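PDB 1I9Z: inositol-1,4,5-trisphosphate 5-phosphatase 1 from Schizosaccharomyces pombe, which uses its catalytic domain, the part in this chain, to remove the 5-phosphate from soluble and lipid inositol phosphates, with magnesium as cofactor. Local coordinates for residues A[27-32]-A[311-316]; A[101-106]-A[119-124]; A[146-151]-A[186-191]. All coordinates share one frame; numbering follows the deposited sequence.

Contact 1: residues A[27-32]-A[311-316]; sequences IFVASY and ATYEAN
This is a central antiparallel strand pair of a DNase I-like fold: residues 27-32 of strand 20-33 lie beside residues 311-316 of strand 309-320, their short axes at 156°. Two hydrogen-bonded pairs set the register. Around Ile-27 and Tyr-313, the bond from Ile-27 N to Tyr-313 O measures 2.9 Å, and Tyr-313 N returns to Ile-27 O. One pair further, Val-29 N approaches Ala-311 O at 2.8 Å, nearly along the C=O axis and almost straight (171°), and Ala-311 N returns to Val-29 O. Between them stands the non-hydrogen-bonded pair Phe-28 and Thr-312, where Thr-312 CG2 meets Phe-28 CD1 at 3.7 Å. Thr-312 holds OG1 in the crowded position (chi1 53°), from which it bonds to Ser-295 N.

On the other face, Val-29 CG2 touches the edge of the Tyr-313 ring, 3.9 Å from CE1. Ile-27 extends CD1 diagonally to Ala-315 CB, 3.7 Å away. This apolar face packs on Val-203 and Ile-285 of the second sheet; on the opposite face the Phe-28 ring meets those of Tyr-58 and Tyr-310 and touches Pro-49. Two sheets packed face to face through such buried strands are the hallmark of the DNase I-like beta sandwich.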
loop_
_atom_site.group_PDB
_atom_site.type_symbol
_atom_site.label_atom_id
_atom_site.label_comp_id
_atom_site.label_asym_id
_atom_site.label_seq_id
_atom_site.Cartn_x
_atom_site.Cartn_y
_atom_site.Cartn_z
ATOM N N ILE A 27 10.472 0.669 -2.487
ATOM C CA ILE A 27 9.367 -0.194 -2.089
ATOM C C ILE A 27 8.500 -0.543 -3.285
ATOM O O ILE A 27 8.108 0.333 -4.060
ATOM C CB ILE A 27 8.489 0.495 -1.036
ATOM C CG1 ILE A 27 9.330 0.825 0.206
ATOM C CG2 ILE A 27 7.298 -0.452 -0.696
ATOM C CD1 ILE A 27 8.580 1.686 1.285
ATOM N N PHE A 28 8.223 -1.818 -3.453
ATOM C CA PHE A 28 7.443 -2.320 -4.604
ATOM C C PHE A 28 6.138 -2.840 -4.042
ATOM O O PHE A 28 6.154 -3.729 -3.163
ATOM C CB PHE A 28 8.187 -3.484 -5.274
ATOM C CG PHE A 28 7.582 -3.920 -6.599
ATOM C CD1 PHE A 28 8.127 -3.444 -7.821
ATOM C CD2 PHE A 28 6.492 -4.825 -6.657
ATOM C CE1 PHE A 28 7.614 -3.845 -9.061
ATOM C CE2 PHE A 28 5.949 -5.245 -7.902
ATOM C CZ PHE A 28 6.527 -4.730 -9.132
ATOM N N VAL A 29 5.019 -2.293 -4.493
ATOM C CA VAL A 29 3.712 -2.662 -3.991
ATOM C C VAL A 29 2.957 -3.317 -5.118
ATOM O O VAL A 29 2.851 -2.768 -6.208
ATOM C CB VAL A 29 2.911 -1.434 -3.455
ATOM C CG1 VAL A 29 1.452 -1.865 -3.001
ATOM C CG2 VAL A 29 3.635 -0.801 -2.305
ATOM N N ALA A 30 2.466 -4.512 -4.844
ATOM C CA ALA A 30 1.803 -5.334 -5.828
ATOM C C ALA A 30 0.464 -5.855 -5.331
ATOM O O ALA A 30 0.365 -6.349 -4.218
ATOM C CB ALA A 30 2.746 -6.586 -6.171
ATOM N N SER A 31 -0.526 -5.827 -6.223
ATOM C CA SER A 31 -1.884 -6.253 -5.914
ATOM C C SER A 31 -2.475 -7.170 -6.997
ATOM O O SER A 31 -2.321 -6.910 -8.225
ATOM C CB SER A 31 -2.796 -5.008 -5.726
ATOM O OG SER A 31 -3.983 -5.422 -5.104
ATOM N N TYR A 32 -3.192 -8.212 -6.563
ATOM C CA TYR A 32 -3.805 -9.137 -7.499
ATOM C C TYR A 32 -5.053 -9.824 -6.979
ATOM O O TYR A 32 -4.989 -10.521 -5.963
ATOM C CB TYR A 32 -2.751 -10.200 -7.890
ATOM C CG TYR A 32 -2.980 -10.996 -9.176
ATOM C CD1 TYR A 32 -4.076 -10.785 -10.027
ATOM C CD2 TYR A 32 -2.013 -11.943 -9.583
ATOM C CE1 TYR A 32 -4.202 -11.532 -11.259
ATOM C CE2 TYR A 32 -2.135 -12.649 -10.760
ATOM C CZ TYR A 32 -3.222 -12.448 -11.585
ATOM O OH TYR A 32 -3.364 -13.212 -12.748
ATOM N N ALA A 311 2.843 -0.639 -7.998
ATOM C CA ALA A 311 3.262 0.751 -7.908
ATOM C C ALA A 311 4.639 0.692 -7.256
ATOM O O ALA A 311 4.916 -0.245 -6.461
ATOM C CB ALA A 311 2.267 1.578 -7.014
ATOM N N THR A 312 5.512 1.666 -7.588
ATOM C CA THR A 312 6.821 1.718 -6.946
ATOM C C THR A 312 6.998 3.065 -6.231
ATOM O O THR A 312 6.426 4.106 -6.645
ATOM C CB THR A 312 7.960 1.528 -7.966
ATOM O OG1 THR A 312 7.802 2.473 -9.035
ATOM C CG2 THR A 312 7.936 0.141 -8.518
ATOM N N TYR A 313 7.774 3.042 -5.161
ATOM C CA TYR A 313 8.038 4.252 -4.366
ATOM C C TYR A 313 9.460 4.291 -3.832
ATOM O O TYR A 313 10.148 3.252 -3.737
ATOM C CB TYR A 313 7.167 4.295 -3.115
ATOM C CG TYR A 313 5.686 4.207 -3.372
ATOM C CD1 TYR A 313 5.010 2.981 -3.360
ATOM C CD2 TYR A 313 4.972 5.358 -3.672
ATOM C CE1 TYR A 313 3.624 2.900 -3.656
ATOM C CE2 TYR A 313 3.581 5.310 -3.973
ATOM C CZ TYR A 313 2.917 4.064 -3.966
ATOM O OH TYR A 313 1.593 3.991 -4.236
ATOM N N GLU A 314 9.894 5.508 -3.511
ATOM C CA GLU A 314 11.151 5.697 -2.811
ATOM C C GLU A 314 10.660 6.256 -1.512
ATOM O O GLU A 314 9.808 7.141 -1.521
ATOM C CB GLU A 314 12.062 6.710 -3.483
ATOM C CG GLU A 314 12.869 6.106 -4.592
ATOM C CD GLU A 314 13.898 7.093 -5.124
ATOM O OE1 GLU A 314 13.505 8.155 -5.669
ATOM O OE2 GLU A 314 15.094 6.795 -4.973
ATOM N N ALA A 315 11.190 5.766 -0.390
ATOM C CA ALA A 315 10.733 6.232 0.902
ATOM C C ALA A 315 11.955 6.696 1.677
ATOM O O ALA A 315 12.891 5.914 1.886
ATOM C CB ALA A 315 10.035 5.087 1.663
ATOM N N ASN A 316 11.956 7.981 2.032
ATOM C CA ASN A 316 13.043 8.549 2.784
ATOM C C ASN A 316 12.878 8.123 4.221
ATOM O O ASN A 316 11.831 8.347 4.831
ATOM C CB ASN A 316 13.037 10.078 2.692
ATOM C CG ASN A 316 14.273 10.675 3.377
ATOM O OD1 ASN A 316 14.205 11.166 4.505
ATOM N ND2 ASN A 316 15.421 10.575 2.708
#

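Contact 2: residues A[101-106]-A[119-124]; sequences GYVQLR and CKESCL
The open end of the hairpin formed by strands 102-110 and 113-120 is antiparallel, with Tyr-102 and Lys-120 as a non-hydrogen-bonded pair (CA to CA 4.4 Å) and Val-103 and Cys-119 as the hydrogen-bonded pair next to it. Val-103 N donates to Cys-119 O at 3.0 Å, nearly along the C=O axis, and Cys-119 N returns the bond to Val-103 O. A third bond, from Glu-121 N to Gly-101 O at 3.0 Å, lies in the carbonyl plane and carries the pairing into the 3-10 turn of residues 121-124. Farther along, Leu-105 and Arg-106 both bond to the backbone of Ile-117; with the helical backbone angles of Leu-105, this is consistent with a classic beta bulge.

The side chains of Tyr-102 and Lys-120 run alongside each other in the same direction. Lys-120 CG rests 3.6 Å from Tyr-102 CE2, and the extended lysine chain brings CE to 3.6 Å from Tyr-102 OH. Their polar ends reach adjacent residues, the hydroxyl bonding to Ala-55 O and NZ forming a salt bridge with Asp-56.

On the face of Val-103 and Cys-119, the valine branches divide the work. CG1 meets Glu-121 CG at 3.5 Å, the two side chains crossing at about a right angle, while CG2 comes tip to tip with Leu-124 CD1 at 4.0 Å. Leu-124 CD2 slides past Leu-105 CD1 in the opposite direction, 3.8 Å away. Polar pairing is thus carried by the backbone, aliphatic contacts pack the turn against the strand, and the charge of Lys-120 is met by Asp-56 beyond the hairpin.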
loop_
_atom_site.group_PDB
_atom_site.type_symbol
_atom_site.label_atom_id
_atom_site.label_comp_id
_atom_site.label_asym_id
_atom_site.label_seq_id
_atom_site.Cartn_x
_atom_site.Cartn_y
_atom_site.Cartn_z
ATOM N N GLY A 101 19.261 -13.272 0.119
ATOM C CA GLY A 101 18.080 -12.992 -0.630
ATOM C C GLY A 101 17.116 -12.170 0.210
ATOM O O GLY A 101 17.472 -11.201 0.919
ATOM N N TYR A 102 15.878 -12.600 0.098
ATOM C CA TYR A 102 14.769 -11.955 0.731
ATOM C C TYR A 102 14.180 -12.898 1.757
ATOM O O TYR A 102 14.236 -14.116 1.576
ATOM C CB TYR A 102 13.703 -11.674 -0.328
ATOM C CG TYR A 102 14.063 -10.524 -1.236
ATOM C CD1 TYR A 102 14.926 -10.703 -2.312
ATOM C CD2 TYR A 102 13.602 -9.217 -0.954
ATOM C CE1 TYR A 102 15.346 -9.600 -3.093
ATOM C CE2 TYR A 102 14.032 -8.123 -1.709
ATOM C CZ TYR A 102 14.899 -8.318 -2.769
ATOM O OH TYR A 102 15.406 -7.235 -3.467
ATOM N N VAL A 103 13.592 -12.318 2.799
ATOM C CA VAL A 103 12.927 -13.091 3.802
ATOM C C VAL A 103 11.510 -12.511 3.944
ATOM O O VAL A 103 11.287 -11.312 3.675
ATOM C CB VAL A 103 13.603 -12.982 5.174
ATOM C CG1 VAL A 103 15.002 -13.646 5.121
ATOM C CG2 VAL A 103 13.689 -11.547 5.596
ATOM N N GLN A 104 10.578 -13.369 4.371
ATOM C CA GLN A 104 9.205 -12.893 4.619
ATOM C C GLN A 104 9.194 -12.368 6.042
ATOM O O GLN A 104 9.476 -13.083 7.029
ATOM C CB GLN A 104 8.199 -14.037 4.467
ATOM C CG GLN A 104 6.772 -13.719 5.005
ATOM C CD GLN A 104 5.864 -14.887 4.752
ATOM O OE1 GLN A 104 5.932 -15.490 3.675
ATOM N NE2 GLN A 104 5.022 -15.247 5.747
ATOM N N LEU A 105 8.869 -11.108 6.165
ATOM C CA LEU A 105 8.790 -10.482 7.459
ATOM C C LEU A 105 7.547 -10.991 8.176
ATOM O O LEU A 105 7.576 -11.418 9.374
ATOM C CB LEU A 105 8.696 -8.966 7.262
ATOM C CG LEU A 105 8.799 -8.052 8.447
ATOM C CD1 LEU A 105 10.248 -8.160 9.006
ATOM C CD2 LEU A 105 8.473 -6.577 8.004
ATOM N N ARG A 106 6.417 -10.911 7.480
ATOM C CA ARG A 106 5.142 -11.303 8.080
ATOM C C ARG A 106 4.038 -11.360 7.017
ATOM O O ARG A 106 4.181 -10.717 5.962
ATOM C CB ARG A 106 4.676 -10.258 9.140
ATOM C CG ARG A 106 3.503 -10.942 9.963
ATOM C CD ARG A 106 2.245 -10.304 10.702
ATOM N NE ARG A 106 2.692 -9.756 11.923
ATOM C CZ ARG A 106 2.139 -9.484 13.115
ATOM N NH1 ARG A 106 0.884 -9.664 13.629
ATOM N NH2 ARG A 106 3.050 -8.925 13.887
ATOM N N CYS A 119 11.499 -8.522 2.646
ATOM C CA CYS A 119 12.526 -7.465 2.540
ATOM C C CYS A 119 13.862 -8.150 2.332
ATOM O O CYS A 119 13.995 -9.388 2.549
ATOM C CB CYS A 119 12.588 -6.601 3.805
ATOM S SG CYS A 119 12.866 -7.526 5.340
ATOM N N LYS A 120 14.838 -7.363 1.890
ATOM C CA LYS A 120 16.181 -7.907 1.730
ATOM C C LYS A 120 16.649 -8.295 3.145
ATOM O O LYS A 120 16.309 -7.616 4.121
ATOM C CB LYS A 120 17.096 -6.836 1.188
ATOM C CG LYS A 120 16.879 -6.513 -0.261
ATOM C CD LYS A 120 17.696 -5.229 -0.605
ATOM C CE LYS A 120 17.756 -4.938 -2.114
ATOM N NZ LYS A 120 18.528 -3.615 -2.293
ATOM N N GLU A 121 17.417 -9.364 3.266
ATOM C CA GLU A 121 17.953 -9.710 4.604
ATOM C C GLU A 121 18.715 -8.542 5.223
ATOM O O GLU A 121 18.667 -8.311 6.435
ATOM C CB GLU A 121 18.892 -10.930 4.515
ATOM C CG GLU A 121 18.125 -12.195 4.269
ATOM C CD GLU A 121 18.896 -13.498 4.632
ATOM O OE1 GLU A 121 19.791 -13.447 5.499
ATOM O OE2 GLU A 121 18.564 -14.572 4.057
ATOM N N SER A 122 19.405 -7.775 4.375
ATOM C CA SER A 122 20.173 -6.627 4.857
ATOM C C SER A 122 19.315 -5.530 5.476
ATOM O O SER A 122 19.818 -4.696 6.209
ATOM C CB SER A 122 21.006 -6.051 3.715
ATOM O OG SER A 122 20.186 -5.676 2.615
ATOM N N CYS A 123 18.013 -5.515 5.197
ATOM C CA CYS A 123 17.154 -4.492 5.786
ATOM C C CYS A 123 16.700 -4.899 7.175
ATOM O O CYS A 123 16.273 -4.073 7.980
ATOM C CB CYS A 123 15.860 -4.293 4.938
ATOM S SG CYS A 123 16.156 -3.544 3.368
ATOM N N LEU A 124 16.741 -6.193 7.459
ATOM C CA LEU A 124 16.207 -6.645 8.743
ATOM C C LEU A 124 16.632 -5.937 10.028
ATOM O O LEU A 124 15.793 -5.657 10.887
ATOM C CB LEU A 124 16.433 -8.143 8.900
ATOM C CG LEU A 124 15.354 -9.072 8.407
ATOM C CD1 LEU A 124 15.764 -10.495 8.859
ATOM C CD2 LEU A 124 13.989 -8.673 8.997
#

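Contact 3: residues A[146-151]-A[186-191]; sequences KGAVAI and SGLRFR
Two alanine methyls of strand 147-155 face the chain that leaves helix 174-187. Ala-148 and Ala-150 both direct their CB atoms at residues 186-191, and Leu-188 and Phe-190 point back at them. The methyl of Ala-150 is the bump in the middle: it sits in the notch between the two larger side chains, 4.0 Å from Leu-188 CG and 3.8 Å from Phe-190 CZ, the two contacts lying roughly at right angles about Ala-150 CB. Leu-188 spreads along the strand, its CD2 passing 4.3 Å from Ala-148 CB. Its chi1 of -125° and chi2 of 24° are both far from staggered, so the rotamer is either strained or loosely defined. Phe-190, with CG anti to its carbonyl carbon (chi1 -60°), presents its rim to the strand, so that Ala-150 O lies near the ring plane, 3.6 Å from Phe-190 CE2.

Thr-133 of the neighbouring strand 127-136 is touched by both Leu-188 and Phe-190, and Cys-161 of strand 158-166 by Phe-190, so the pair spans three strands. Exposed Arg-189, between them, folds NH1 back onto Leu-188 O (3.0 Å). Against strand 147-155 the chemistry is apolar and rests on complementary shape; the polar tie to the sheet is made next door, by Arg-191 N to Glu-131.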
loop_
_atom_site.group_PDB
_atom_site.type_symbol
_atom_site.label_atom_id
_atom_site.label_comp_id
_atom_site.label_asym_id
_atom_site.label_seq_id
_atom_site.Cartn_x
_atom_site.Cartn_y
_atom_site.Cartn_z
ATOM N N LYS A 146 -15.516 -9.755 2.743
ATOM C CA LYS A 146 -14.755 -8.524 2.438
ATOM C C LYS A 146 -14.066 -7.948 3.659
ATOM O O LYS A 146 -14.465 -8.196 4.809
ATOM C CB LYS A 146 -15.662 -7.482 1.796
ATOM C CG LYS A 146 -16.396 -8.037 0.547
ATOM C CD LYS A 146 -15.413 -8.456 -0.570
ATOM C CE LYS A 146 -16.166 -8.600 -1.932
ATOM N NZ LYS A 146 -17.285 -9.604 -1.844
ATOM N N GLY A 147 -13.027 -7.163 3.415
ATOM C CA GLY A 147 -12.304 -6.584 4.531
ATOM C C GLY A 147 -10.903 -6.167 4.224
ATOM O O GLY A 147 -10.503 -6.036 3.044
ATOM N N ALA A 148 -10.134 -5.972 5.283
ATOM C CA ALA A 148 -8.759 -5.502 5.142
ATOM C C ALA A 148 -7.754 -6.238 5.971
ATOM O O ALA A 148 -8.096 -6.750 7.049
ATOM C CB ALA A 148 -8.677 -3.984 5.542
ATOM N N VAL A 149 -6.520 -6.290 5.460
ATOM C CA VAL A 149 -5.396 -6.885 6.219
ATOM C C VAL A 149 -4.314 -5.813 6.233
ATOM O O VAL A 149 -4.006 -5.210 5.182
ATOM C CB VAL A 149 -4.836 -8.147 5.504
ATOM C CG1 VAL A 149 -3.635 -8.706 6.306
ATOM C CG2 VAL A 149 -5.961 -9.189 5.414
ATOM N N ALA A 150 -3.749 -5.556 7.407
ATOM C CA ALA A 150 -2.725 -4.543 7.540
ATOM C C ALA A 150 -1.482 -4.971 8.371
ATOM O O ALA A 150 -1.590 -5.746 9.355
ATOM C CB ALA A 150 -3.374 -3.229 8.168
ATOM N N ILE A 151 -0.316 -4.536 7.901
ATOM C CA ILE A 151 0.936 -4.752 8.620
ATOM C C ILE A 151 1.699 -3.401 8.638
ATOM O O ILE A 151 1.802 -2.724 7.608
ATOM C CB ILE A 151 1.775 -5.830 7.911
ATOM C CG1 ILE A 151 1.013 -7.190 8.024
ATOM C CG2 ILE A 151 3.158 -5.896 8.591
ATOM C CD1 ILE A 151 1.545 -8.290 6.963
ATOM N N SER A 186 -11.604 3.331 10.730
ATOM C CA SER A 186 -11.862 3.446 12.183
ATOM C C SER A 186 -11.607 2.121 12.898
ATOM O O SER A 186 -11.222 2.086 14.070
ATOM C CB SER A 186 -13.326 3.802 12.467
ATOM O OG SER A 186 -13.732 4.937 11.706
ATOM N N GLY A 187 -11.813 1.010 12.206
ATOM C CA GLY A 187 -11.692 -0.276 12.892
ATOM C C GLY A 187 -10.359 -0.979 12.984
ATOM O O GLY A 187 -10.163 -1.832 13.861
ATOM N N LEU A 188 -9.447 -0.677 12.075
ATOM C CA LEU A 188 -8.154 -1.343 12.096
ATOM C C LEU A 188 -7.339 -0.784 13.270
ATOM O O LEU A 188 -7.126 0.437 13.374
ATOM C CB LEU A 188 -7.457 -1.068 10.773
ATOM C CG LEU A 188 -6.864 -1.989 9.710
ATOM C CD1 LEU A 188 -7.441 -3.433 9.669
ATOM C CD2 LEU A 188 -6.989 -1.230 8.391
ATOM N N ARG A 189 -6.910 -1.650 14.168
ATOM C CA ARG A 189 -6.125 -1.182 15.309
ATOM C C ARG A 189 -5.042 -2.189 15.560
ATOM O O ARG A 189 -5.332 -3.373 15.592
ATOM C CB ARG A 189 -7.000 -1.121 16.540
ATOM C CG ARG A 189 -7.935 0.068 16.491
ATOM C CD ARG A 189 -7.179 1.283 17.005
ATOM N NE ARG A 189 -8.092 2.412 17.145
ATOM C CZ ARG A 189 -8.579 3.078 16.108
ATOM N NH1 ARG A 189 -8.225 2.739 14.877
ATOM N NH2 ARG A 189 -9.446 4.054 16.295
ATOM N N PHE A 190 -3.808 -1.721 15.702
ATOM C CA PHE A 190 -2.706 -2.663 15.966
ATOM C C PHE A 190 -2.536 -2.782 17.479
ATOM O O PHE A 190 -3.516 -2.646 18.183
ATOM C CB PHE A 190 -1.436 -2.179 15.326
ATOM C CG PHE A 190 -1.530 -2.017 13.818
ATOM C CD1 PHE A 190 -1.787 -0.769 13.281
ATOM C CD2 PHE A 190 -1.280 -3.068 12.962
ATOM C CE1 PHE A 190 -1.770 -0.545 11.876
ATOM C CE2 PHE A 190 -1.268 -2.869 11.570
ATOM C CZ PHE A 190 -1.511 -1.579 11.045
ATOM N N ARG A 191 -1.346 -3.027 18.000
ATOM C CA ARG A 191 -1.211 -3.121 19.473
ATOM C C ARG A 191 -1.482 -1.803 20.202
ATOM O O ARG A 191 -1.174 -0.697 19.689
ATOM C CB ARG A 191 0.192 -3.584 19.840
ATOM C CG ARG A 191 0.506 -4.900 19.124
ATOM C CD ARG A 191 1.830 -5.544 19.588
ATOM N NE ARG A 191 1.827 -5.969 20.994
ATOM C CZ ARG A 191 2.933 -6.216 21.710
ATOM N NH1 ARG A 191 4.127 -6.071 21.159
ATOM N NH2 ARG A 191 2.846 -6.619 22.979
#

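In the fold
The contacts sample both layers of the sandwich. Contacts 1 and 2 belong to the same six-strand sheet, contact 1 inside it and contact 2 at its outer edge; their centres are 15 Å apart and their nearest atoms about 8 Å. Contact 3 covers the outer side of the other sheet, its centre 20 Å from that of contact 1. Contacts 2 and 3 meet between the layers, where Arg-106 O lies 3.7 Å from Ile-151 CD1. In sequence, contact 1 encloses the other two. The inositol bisphosphate pocket lies in loops beyond these strands: Asp-305 shortly precedes strand 309-320, and Ala-169, Gly-170 and Tyr-171 follow strand 158-166, whose His-166 pairs with Gly-147.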